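Long-range contact in maltose operon transcriptional repressor (PDB 3HCW), which probably represses transcription of the maltose operon, its C-terminal fragment having the periplasmic-binding-protein-like fold of LacI-type regulators: residues Thr7-Glu19 against Gly42-Leu56. Numbering follows the deposited sequence.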
ATOM      1  N   THR A   7     -14.558 -19.150 -20.709  1.00 39.26           N
ATOM      2  CA  THR A   7     -14.984 -17.949 -19.988  1.00 41.15           C
ATOM      3  C   THR A   7     -14.139 -16.700 -20.269  1.00 41.40           C
ATOM      4  O   THR A   7     -14.554 -15.585 -19.920  1.00 38.79           O
ATOM      5  CB  THR A   7     -15.028 -18.183 -18.457  1.00 44.55           C
ATOM      6  OG1 THR A   7     -13.695 -18.329 -17.953  1.00 49.50           O
ATOM      7  CG2 THR A   7     -15.831 -19.424 -18.129  1.00 45.78           C
ATOM      8  N   TYR A   8     -12.968 -16.892 -20.884  1.00 44.21           N
ATOM      9  CA  TYR A   8     -11.923 -15.844 -21.037  1.00 48.56           C
ATOM     10  C   TYR A   8     -11.609 -15.131 -19.724  1.00 44.24           C
ATOM     11  O   TYR A   8     -11.458 -13.906 -19.693  1.00 37.71           O
ATOM     12  CB  TYR A   8     -12.234 -14.815 -22.146  1.00 47.83           C
ATOM     13  CG  TYR A   8     -12.497 -15.388 -23.525  1.00 49.63           C
ATOM     14  CD1 TYR A   8     -11.955 -16.614 -23.924  1.00 59.33           C
ATOM     15  CD2 TYR A   8     -13.271 -14.682 -24.447  1.00 58.26           C
ATOM     16  CE1 TYR A   8     -12.204 -17.135 -25.191  1.00 60.92           C
ATOM     17  CE2 TYR A   8     -13.527 -15.194 -25.717  1.00 59.31           C
ATOM     18  CZ  TYR A   8     -12.986 -16.415 -26.084  1.00 50.10           C
ATOM     19  OH  TYR A   8     -13.237 -16.921 -27.339  1.00 61.43           O
ATOM     20  N   LYS A   9     -11.530 -15.914 -18.648  1.00 46.36           N
ATOM     21  CA  LYS A   9     -11.239 -15.399 -17.311  1.00 48.41           C
ATOM     22  C   LYS A   9     -10.167 -16.224 -16.605  1.00 42.70           C
ATOM     23  O   LYS A   9     -10.108 -17.448 -16.760  1.00 38.42           O
ATOM     24  CB  LYS A   9     -12.510 -15.346 -16.462  1.00 56.90           C
ATOM     25  CG  LYS A   9     -13.128 -13.956 -16.352  1.00 61.53           C
ATOM     26  CD  LYS A   9     -14.123 -13.909 -15.208  1.00 72.87           C
ATOM     27  CE  LYS A   9     -14.381 -12.485 -14.753  1.00 82.11           C
ATOM     28  NZ  LYS A   9     -15.012 -12.458 -13.403  1.00 80.81           N
ATOM     29  N   ILE A  10      -9.317 -15.543 -15.838  1.00 44.04           N
ATOM     30  CA  ILE A  10      -8.257 -16.206 -15.074  1.00 43.56           C
ATOM     31  C   ILE A  10      -8.496 -16.017 -13.575  1.00 41.60           C
ATOM     32  O   ILE A  10      -8.628 -14.888 -13.108  1.00 35.80           O
ATOM     33  CB  ILE A  10      -6.835 -15.661 -15.424  1.00 40.60           C
ATOM     34  CG1 ILE A  10      -6.647 -15.468 -16.941  1.00 43.38           C
ATOM     35  CG2 ILE A  10      -5.737 -16.547 -14.791  1.00 38.08           C
ATOM     36  CD1 ILE A  10      -6.613 -16.749 -17.749  1.00 43.31           C
ATOM     37  N   GLY A  11      -8.560 -17.120 -12.832  1.00 40.63           N
ATOM     38  CA  GLY A  11      -8.663 -17.055 -11.376  1.00 41.17           C
ATOM     39  C   GLY A  11      -7.300 -16.866 -10.729  1.00 42.46           C
ATOM     40  O   GLY A  11      -6.362 -17.612 -11.002  1.00 41.57           O
ATOM     41  N   LEU A  12      -7.185 -15.857  -9.876  1.00 43.90           N
ATOM     42  CA  LEU A  12      -5.930 -15.570  -9.186  1.00 39.36           C
ATOM     43  C   LEU A  12      -6.037 -15.918  -7.692  1.00 41.88           C
ATOM     44  O   LEU A  12      -6.674 -15.188  -6.930  1.00 39.12           O
ATOM     45  CB  LEU A  12      -5.550 -14.099  -9.381  1.00 28.63           C
ATOM     46  CG  LEU A  12      -5.761 -13.526 -10.796  1.00 40.37           C
ATOM     47  CD1 LEU A  12      -5.486 -12.047 -10.817  1.00 21.74           C
ATOM     48  CD2 LEU A  12      -4.932 -14.228 -11.873  1.00 28.77           C
ATOM     49  N   VAL A  13      -5.411 -17.023  -7.281  1.00 34.13           N
ATOM     50  CA  VAL A  13      -5.455 -17.461  -5.871  1.00 44.45           C
ATOM     51  C   VAL A  13      -4.449 -16.758  -4.943  1.00 52.00           C
ATOM     52  O   VAL A  13      -3.232 -16.912  -5.081  1.00 52.02           O
ATOM     53  CB  VAL A  13      -5.297 -18.993  -5.725  1.00 47.76           C
ATOM     54  CG1 VAL A  13      -5.613 -19.428  -4.290  1.00 45.43           C
ATOM     55  CG2 VAL A  13      -6.205 -19.716  -6.699  1.00 49.63           C
ATOM     56  N   LEU A  14      -4.990 -16.002  -3.991  1.00 55.68           N
ATOM     57  CA  LEU A  14      -4.221 -15.292  -2.971  1.00 61.61           C
ATOM     58  C   LEU A  14      -4.096 -16.114  -1.683  1.00 68.22           C
ATOM     59  O   LEU A  14      -4.881 -17.036  -1.437  1.00 58.91           O
ATOM     60  CB  LEU A  14      -4.898 -13.955  -2.649  1.00 62.84           C
ATOM     61  CG  LEU A  14      -4.475 -12.609  -3.251  1.00 66.13           C
ATOM     62  CD1 LEU A  14      -3.351 -11.996  -2.436  1.00 76.84           C
ATOM     63  CD2 LEU A  14      -4.103 -12.693  -4.720  1.00 68.91           C
ATOM     64  N   LYS A  15      -3.105 -15.753  -0.867  1.00 76.66           N
ATOM     65  CA  LYS A  15      -2.844 -16.366   0.440  1.00 83.87           C
ATOM     66  C   LYS A  15      -3.911 -15.960   1.473  1.00 87.87           C
ATOM     67  O   LYS A  15      -4.414 -16.802   2.225  1.00 86.38           O
ATOM     68  CB  LYS A  15      -1.446 -15.947   0.914  1.00 83.92           C
ATOM     69  CG  LYS A  15      -0.913 -16.648   2.161  1.00 85.87           C
ATOM     70  CD  LYS A  15       0.088 -15.750   2.913  1.00 79.00           C
ATOM     71  CE  LYS A  15       1.362 -15.491   2.108  1.00 70.13           C
ATOM     72  NZ  LYS A  15       2.277 -14.532   2.783  1.00 63.55           N
ATOM     73  N   GLY A  16      -4.243 -14.667   1.497  1.00 91.91           N
ATOM     74  CA  GLY A  16      -5.272 -14.117   2.385  1.00 95.10           C
ATOM     75  C   GLY A  16      -5.818 -12.774   1.916  1.00 98.45           C
ATOM     76  O   GLY A  16      -5.364 -12.226   0.907  1.00 98.27           O
ATOM     77  N   SER A  17      -6.796 -12.247   2.653  1.00100.80           N
ATOM     78  CA  SER A  17      -7.445 -10.974   2.314  1.00101.95           C
ATOM     79  C   SER A  17      -7.049  -9.883   3.297  1.00104.27           C
ATOM     80  O   SER A  17      -7.485  -8.732   3.165  1.00103.15           O
ATOM     81  CB  SER A  17      -8.966 -11.121   2.339  1.00 98.48           C
ATOM     82  OG  SER A  17      -9.352 -12.461   2.135  1.00100.73           O
ATOM     83  N   GLU A  18      -6.214 -10.264   4.268  1.00104.93           N
ATOM     84  CA  GLU A  18      -5.839  -9.439   5.423  1.00102.71           C
ATOM     85  C   GLU A  18      -5.360  -8.044   5.036  1.00100.47           C
ATOM     86  O   GLU A  18      -4.823  -7.842   3.943  1.00 94.76           O
ATOM     87  CB  GLU A  18      -4.751 -10.133   6.262  1.00102.46           C
ATOM     88  CG  GLU A  18      -4.680 -11.662   6.139  1.00106.62           C
ATOM     89  CD  GLU A  18      -5.865 -12.387   6.755  1.00107.86           C
ATOM     90  OE1 GLU A  18      -6.524 -13.165   6.028  1.00101.37           O
ATOM     91  OE2 GLU A  18      -6.134 -12.182   7.959  1.00105.63           O
ATOM     92  N   GLU A  19      -5.573  -7.091   5.943  1.00102.77           N
ATOM     93  CA  GLU A  19      -5.136  -5.704   5.756  1.00101.20           C
ATOM     94  C   GLU A  19      -3.651  -5.562   5.352  1.00 96.90           C
ATOM     95  O   GLU A  19      -3.366  -4.852   4.399  1.00 93.38           O
ATOM     96  CB  GLU A  19      -5.485  -4.830   6.976  1.00104.69           C
ATOM     97  CG  GLU A  19      -5.662  -3.343   6.654  1.00104.62           C
ATOM     98  CD  GLU A  19      -5.269  -2.413   7.803  1.00103.99           C
ATOM     99  OE1 GLU A  19      -4.945  -2.908   8.908  1.00100.98           O
ATOM    100  OE2 GLU A  19      -5.278  -1.178   7.591  1.00 89.51           O
ATOM    101  N   GLY A  42      -7.802  -9.726 -24.097  1.00 45.50           N
ATOM    102  CA  GLY A  42      -9.222 -10.071 -23.964  1.00 50.01           C
ATOM    103  C   GLY A  42      -9.596 -10.968 -22.790  1.00 51.84           C
ATOM    104  O   GLY A  42     -10.712 -11.502 -22.735  1.00 50.11           O
ATOM    105  N   TYR A  43      -8.668 -11.133 -21.851  1.00 47.66           N
ATOM    106  CA  TYR A  43      -8.901 -11.964 -20.677  1.00 40.80           C
ATOM    107  C   TYR A  43      -9.208 -11.133 -19.444  1.00 43.23           C
ATOM    108  O   TYR A  43      -8.577 -10.104 -19.205  1.00 43.23           O
ATOM    109  CB  TYR A  43      -7.710 -12.901 -20.427  1.00 43.49           C
ATOM    110  CG  TYR A  43      -7.754 -14.154 -21.278  1.00 45.58           C
ATOM    111  CD1 TYR A  43      -7.350 -14.131 -22.621  1.00 40.42           C
ATOM    112  CD2 TYR A  43      -8.222 -15.360 -20.747  1.00 39.01           C
ATOM    113  CE1 TYR A  43      -7.397 -15.280 -23.406  1.00 37.39           C
ATOM    114  CE2 TYR A  43      -8.270 -16.519 -21.519  1.00 32.56           C
ATOM    115  CZ  TYR A  43      -7.855 -16.471 -22.843  1.00 44.47           C
ATOM    116  OH  TYR A  43      -7.911 -17.609 -23.609  1.00 51.35           O
ATOM    117  N   GLY A  44     -10.204 -11.574 -18.682  1.00 41.74           N
ATOM    118  CA  GLY A  44     -10.540 -10.945 -17.407  1.00 38.20           C
ATOM    119  C   GLY A  44      -9.850 -11.699 -16.289  1.00 36.71           C
ATOM    120  O   GLY A  44      -9.285 -12.770 -16.517  1.00 39.02           O
ATOM    121  N   THR A  45      -9.872 -11.128 -15.087  1.00 43.60           N
ATOM    122  CA  THR A  45      -9.260 -11.754 -13.911  1.00 45.76           C
ATOM    123  C   THR A  45     -10.228 -11.775 -12.735  1.00 48.09           C
ATOM    124  O   THR A  45     -11.103 -10.917 -12.628  1.00 44.31           O
ATOM    125  CB  THR A  45      -7.946 -11.053 -13.464  1.00 46.99           C
ATOM    126  OG1 THR A  45      -8.231  -9.748 -12.951  1.00 38.57           O
ATOM    127  CG2 THR A  45      -6.935 -10.945 -14.606  1.00 49.30           C
ATOM    128  N   GLN A  46     -10.059 -12.755 -11.851  1.00 49.25           N
ATOM    129  CA  GLN A  46     -10.906 -12.879 -10.668  1.00 46.04           C
ATOM    130  C   GLN A  46     -10.087 -13.327  -9.453  1.00 47.79           C
ATOM    131  O   GLN A  46      -9.749 -14.515  -9.301  1.00 41.71           O
ATOM    132  CB  GLN A  46     -12.063 -13.839 -10.940  1.00 46.94           C
ATOM    133  CG  GLN A  46     -13.222 -13.727  -9.959  1.00 57.77           C
ATOM    134  CD  GLN A  46     -14.106 -14.965  -9.962  1.00 64.51           C
ATOM    135  OE1 GLN A  46     -14.577 -15.409 -11.010  1.00 63.96           O
ATOM    136  NE2 GLN A  46     -14.332 -15.530  -8.783  1.00 69.37           N
ATOM    137  N   THR A  47      -9.779 -12.346  -8.606  1.00 43.93           N
ATOM    138  CA  THR A  47      -8.984 -12.509  -7.398  1.00 50.53           C
ATOM    139  C   THR A  47      -9.805 -13.141  -6.269  1.00 57.60           C
ATOM    140  O   THR A  47     -10.870 -12.619  -5.915  1.00 56.17           O
ATOM    141  CB  THR A  47      -8.476 -11.122  -6.923  1.00 55.16           C
ATOM    142  OG1 THR A  47      -7.840 -10.435  -8.010  1.00 50.91           O
ATOM    143  CG2 THR A  47      -7.499 -11.253  -5.771  1.00 56.41           C
ATOM    144  N   THR A  48      -9.310 -14.245  -5.696  1.00 59.05           N
ATOM    145  CA  THR A  48      -9.951 -14.867  -4.518  1.00 56.38           C
ATOM    146  C   THR A  48      -9.965 -13.892  -3.340  1.00 60.90           C
ATOM    147  O   THR A  48      -9.048 -13.073  -3.189  1.00 63.78           O
ATOM    148  CB  THR A  48      -9.297 -16.217  -4.067  1.00 51.50           C
ATOM    149  OG1 THR A  48      -7.968 -15.992  -3.580  1.00 46.36           O
ATOM    150  CG2 THR A  48      -9.269 -17.243  -5.197  1.00 47.24           C
ATOM    151  N   VAL A  49     -11.018 -13.980  -2.528  1.00 60.27           N
ATOM    152  CA  VAL A  49     -11.269 -13.025  -1.450  1.00 64.69           C
ATOM    153  C   VAL A  49     -11.244 -13.715  -0.063  1.00 69.21           C
ATOM    154  O   VAL A  49     -11.431 -13.073   0.978  1.00 68.60           O
ATOM    155  CB  VAL A  49     -12.594 -12.231  -1.731  1.00 63.76           C
ATOM    156  CG1 VAL A  49     -13.845 -13.032  -1.318  1.00 72.42           C
ATOM    157  CG2 VAL A  49     -12.563 -10.838  -1.101  1.00 68.98           C
ATOM    158  N   SER A  50     -10.968 -15.020  -0.071  1.00 69.42           N
ATOM    159  CA  SER A  50     -10.967 -15.863   1.125  1.00 67.91           C
ATOM    160  C   SER A  50      -9.776 -15.588   2.047  1.00 71.93           C
ATOM    161  O   SER A  50      -8.702 -15.189   1.591  1.00 78.14           O
ATOM    162  CB  SER A  50     -10.956 -17.330   0.709  1.00 69.41           C
ATOM    163  OG  SER A  50     -12.037 -18.034   1.273  1.00 68.82           O
ATOM    164  N   ASN A  51      -9.973 -15.822   3.342  1.00 72.84           N
ATOM    165  CA  ASN A  51      -9.004 -15.432   4.368  1.00 69.09           C
ATOM    166  C   ASN A  51      -8.404 -16.593   5.179  1.00 64.23           C
ATOM    167  O   ASN A  51      -7.525 -16.381   6.013  1.00 58.29           O
ATOM    168  CB  ASN A  51      -9.608 -14.369   5.301  1.00 75.69           C
ATOM    169  CG  ASN A  51     -10.905 -14.830   5.968  1.00 91.79           C
ATOM    170  OD1 ASN A  51     -10.897 -15.291   7.111  1.00100.22           O
ATOM    171  ND2 ASN A  51     -12.024 -14.700   5.255  1.00 90.26           N
ATOM    172  N   ASN A  52      -8.876 -17.813   4.931  1.00 59.53           N
ATOM    173  CA  ASN A  52      -8.313 -19.002   5.575  1.00 59.84           C
ATOM    174  C   ASN A  52      -8.309 -20.204   4.636  1.00 60.34           C
ATOM    175  O   ASN A  52      -8.974 -20.176   3.607  1.00 56.69           O
ATOM    176  CB  ASN A  52      -9.042 -19.318   6.889  1.00 61.75           C
ATOM    177  CG  ASN A  52     -10.510 -19.651   6.687  1.00 69.56           C
ATOM    178  OD1 ASN A  52     -10.867 -20.789   6.359  1.00 67.71           O
ATOM    179  ND2 ASN A  52     -11.372 -18.663   6.907  1.00 58.92           N
ATOM    180  N   MET A  53      -7.577 -21.256   5.005  1.00 62.08           N
ATOM    181  CA  MET A  53      -7.352 -22.414   4.131  1.00 66.14           C
ATOM    182  C   MET A  53      -8.595 -23.244   3.780  1.00 72.69           C
ATOM    183  O   MET A  53      -8.757 -23.662   2.627  1.00 75.80           O
ATOM    184  CB  MET A  53      -6.259 -23.326   4.707  1.00 66.80           C
ATOM    185  CG  MET A  53      -5.711 -24.335   3.704  1.00 67.18           C
ATOM    186  SD  MET A  53      -5.420 -23.525   2.121  1.00 69.55           S
ATOM    187  CE  MET A  53      -5.251 -24.925   1.034  1.00 56.97           C
ATOM    188  N   ASN A  54      -9.458 -23.493   4.761  1.00 69.53           N
ATOM    189  CA  ASN A  54     -10.670 -24.270   4.514  1.00 72.84           C
ATOM    190  C   ASN A  54     -11.654 -23.527   3.610  1.00 71.33           C
ATOM    191  O   ASN A  54     -12.278 -24.131   2.736  1.00 66.32           O
ATOM    192  CB  ASN A  54     -11.330 -24.682   5.832  1.00 76.98           C
ATOM    193  CG  ASN A  54     -10.458 -25.623   6.651  1.00 84.51           C
ATOM    194  OD1 ASN A  54     -10.269 -25.417   7.849  1.00 92.23           O
ATOM    195  ND2 ASN A  54      -9.914 -26.656   6.004  1.00 73.81           N
ATOM    196  N   ASP A  55     -11.757 -22.215   3.821  1.00 68.87           N
ATOM    197  CA  ASP A  55     -12.586 -21.342   2.993  1.00 71.10           C
ATOM    198  C   ASP A  55     -12.003 -21.128   1.588  1.00 72.18           C
ATOM    199  O   ASP A  55     -12.754 -20.972   0.625  1.00 75.25           O
ATOM    200  CB  ASP A  55     -12.807 -19.994   3.691  1.00 73.06           C
ATOM    201  CG  ASP A  55     -13.784 -20.079   4.861  1.00 78.80           C
ATOM    202  OD1 ASP A  55     -14.457 -21.119   5.027  1.00 82.85           O
ATOM    203  OD2 ASP A  55     -13.883 -19.091   5.616  1.00 77.78           O
ATOM    204  N   LEU A  56     -10.673 -21.117   1.479  1.00 69.44           N
ATOM    205  CA  LEU A  56      -9.993 -20.943   0.190  1.00 64.64           C
ATOM    206  C   LEU A  56     -10.081 -22.219  -0.629  1.00 60.09           C
ATOM    207  O   LEU A  56     -10.122 -22.168  -1.857  1.00 57.39           O
ATOM    208  CB  LEU A  56      -8.527 -20.513   0.381  1.00 64.96           C
ATOM    209  CG  LEU A  56      -7.684 -19.974  -0.786  1.00 62.25           C
ATOM    210  CD1 LEU A  56      -8.041 -18.537  -1.151  1.00 55.58           C
ATOM    211  CD2 LEU A  56      -6.209 -20.052  -0.435  1.00 61.69           C
TER
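Ile10 N and Ile10 O bond to Gly44 O and Gln46 N, pairing strand 9-13 in parallel with strand 44-47 at the outer margin of the N-terminal lobe of a periplasmic-binding-protein-like fold. Helix 25-39 links the two, as expected for a beta-alpha-beta crossover, and strand 44-47 is the outermost strand on this side within the chain. The ladder alternates as parallel pairing requires: before the Ile10 pair Gly44 N donates to Tyr8 O, and after it Leu12 N donates to Gln46 O and Thr48 N to Leu12 O. The strand axes approach to 4.4 Å.

Beyond the last bridge a side chain takes over from the backbone. Thr48 CB lies 4.0 Å from Leu12 O; from it a chi1 of 66° tucks OG1 back over the main chain, where it accepts from Leu14 N at 3.0 Å in a nearly straight bond (168°). The other branch, CG2, packs on Leu12 O and on Val13 CA, 3.9 Å away, while helix 53-65 meets Thr48 through Glu59 and Val60.

On the face carrying Ile10 and Leu12, Ile10 CD1 approaches Tyr43 CD2 obliquely to 3.7 Å, and Leu12 CD1 reaches Thr45 CB and Thr47 OG1. Leu12 also touches Leu31 and Ile34, which places this face under helix 25-39. One face of the Tyr43 ring receives Tyr8 CB near its rim; the two tyrosine rings are inclined at 56°. Helix 53-65 starts after the N-cap Asn52, whose OD1 accepts from Asp55 N, and its Leu56 sets CD2 4.0 Å from Val13 CG1 and 3.4 Å from Leu14 O.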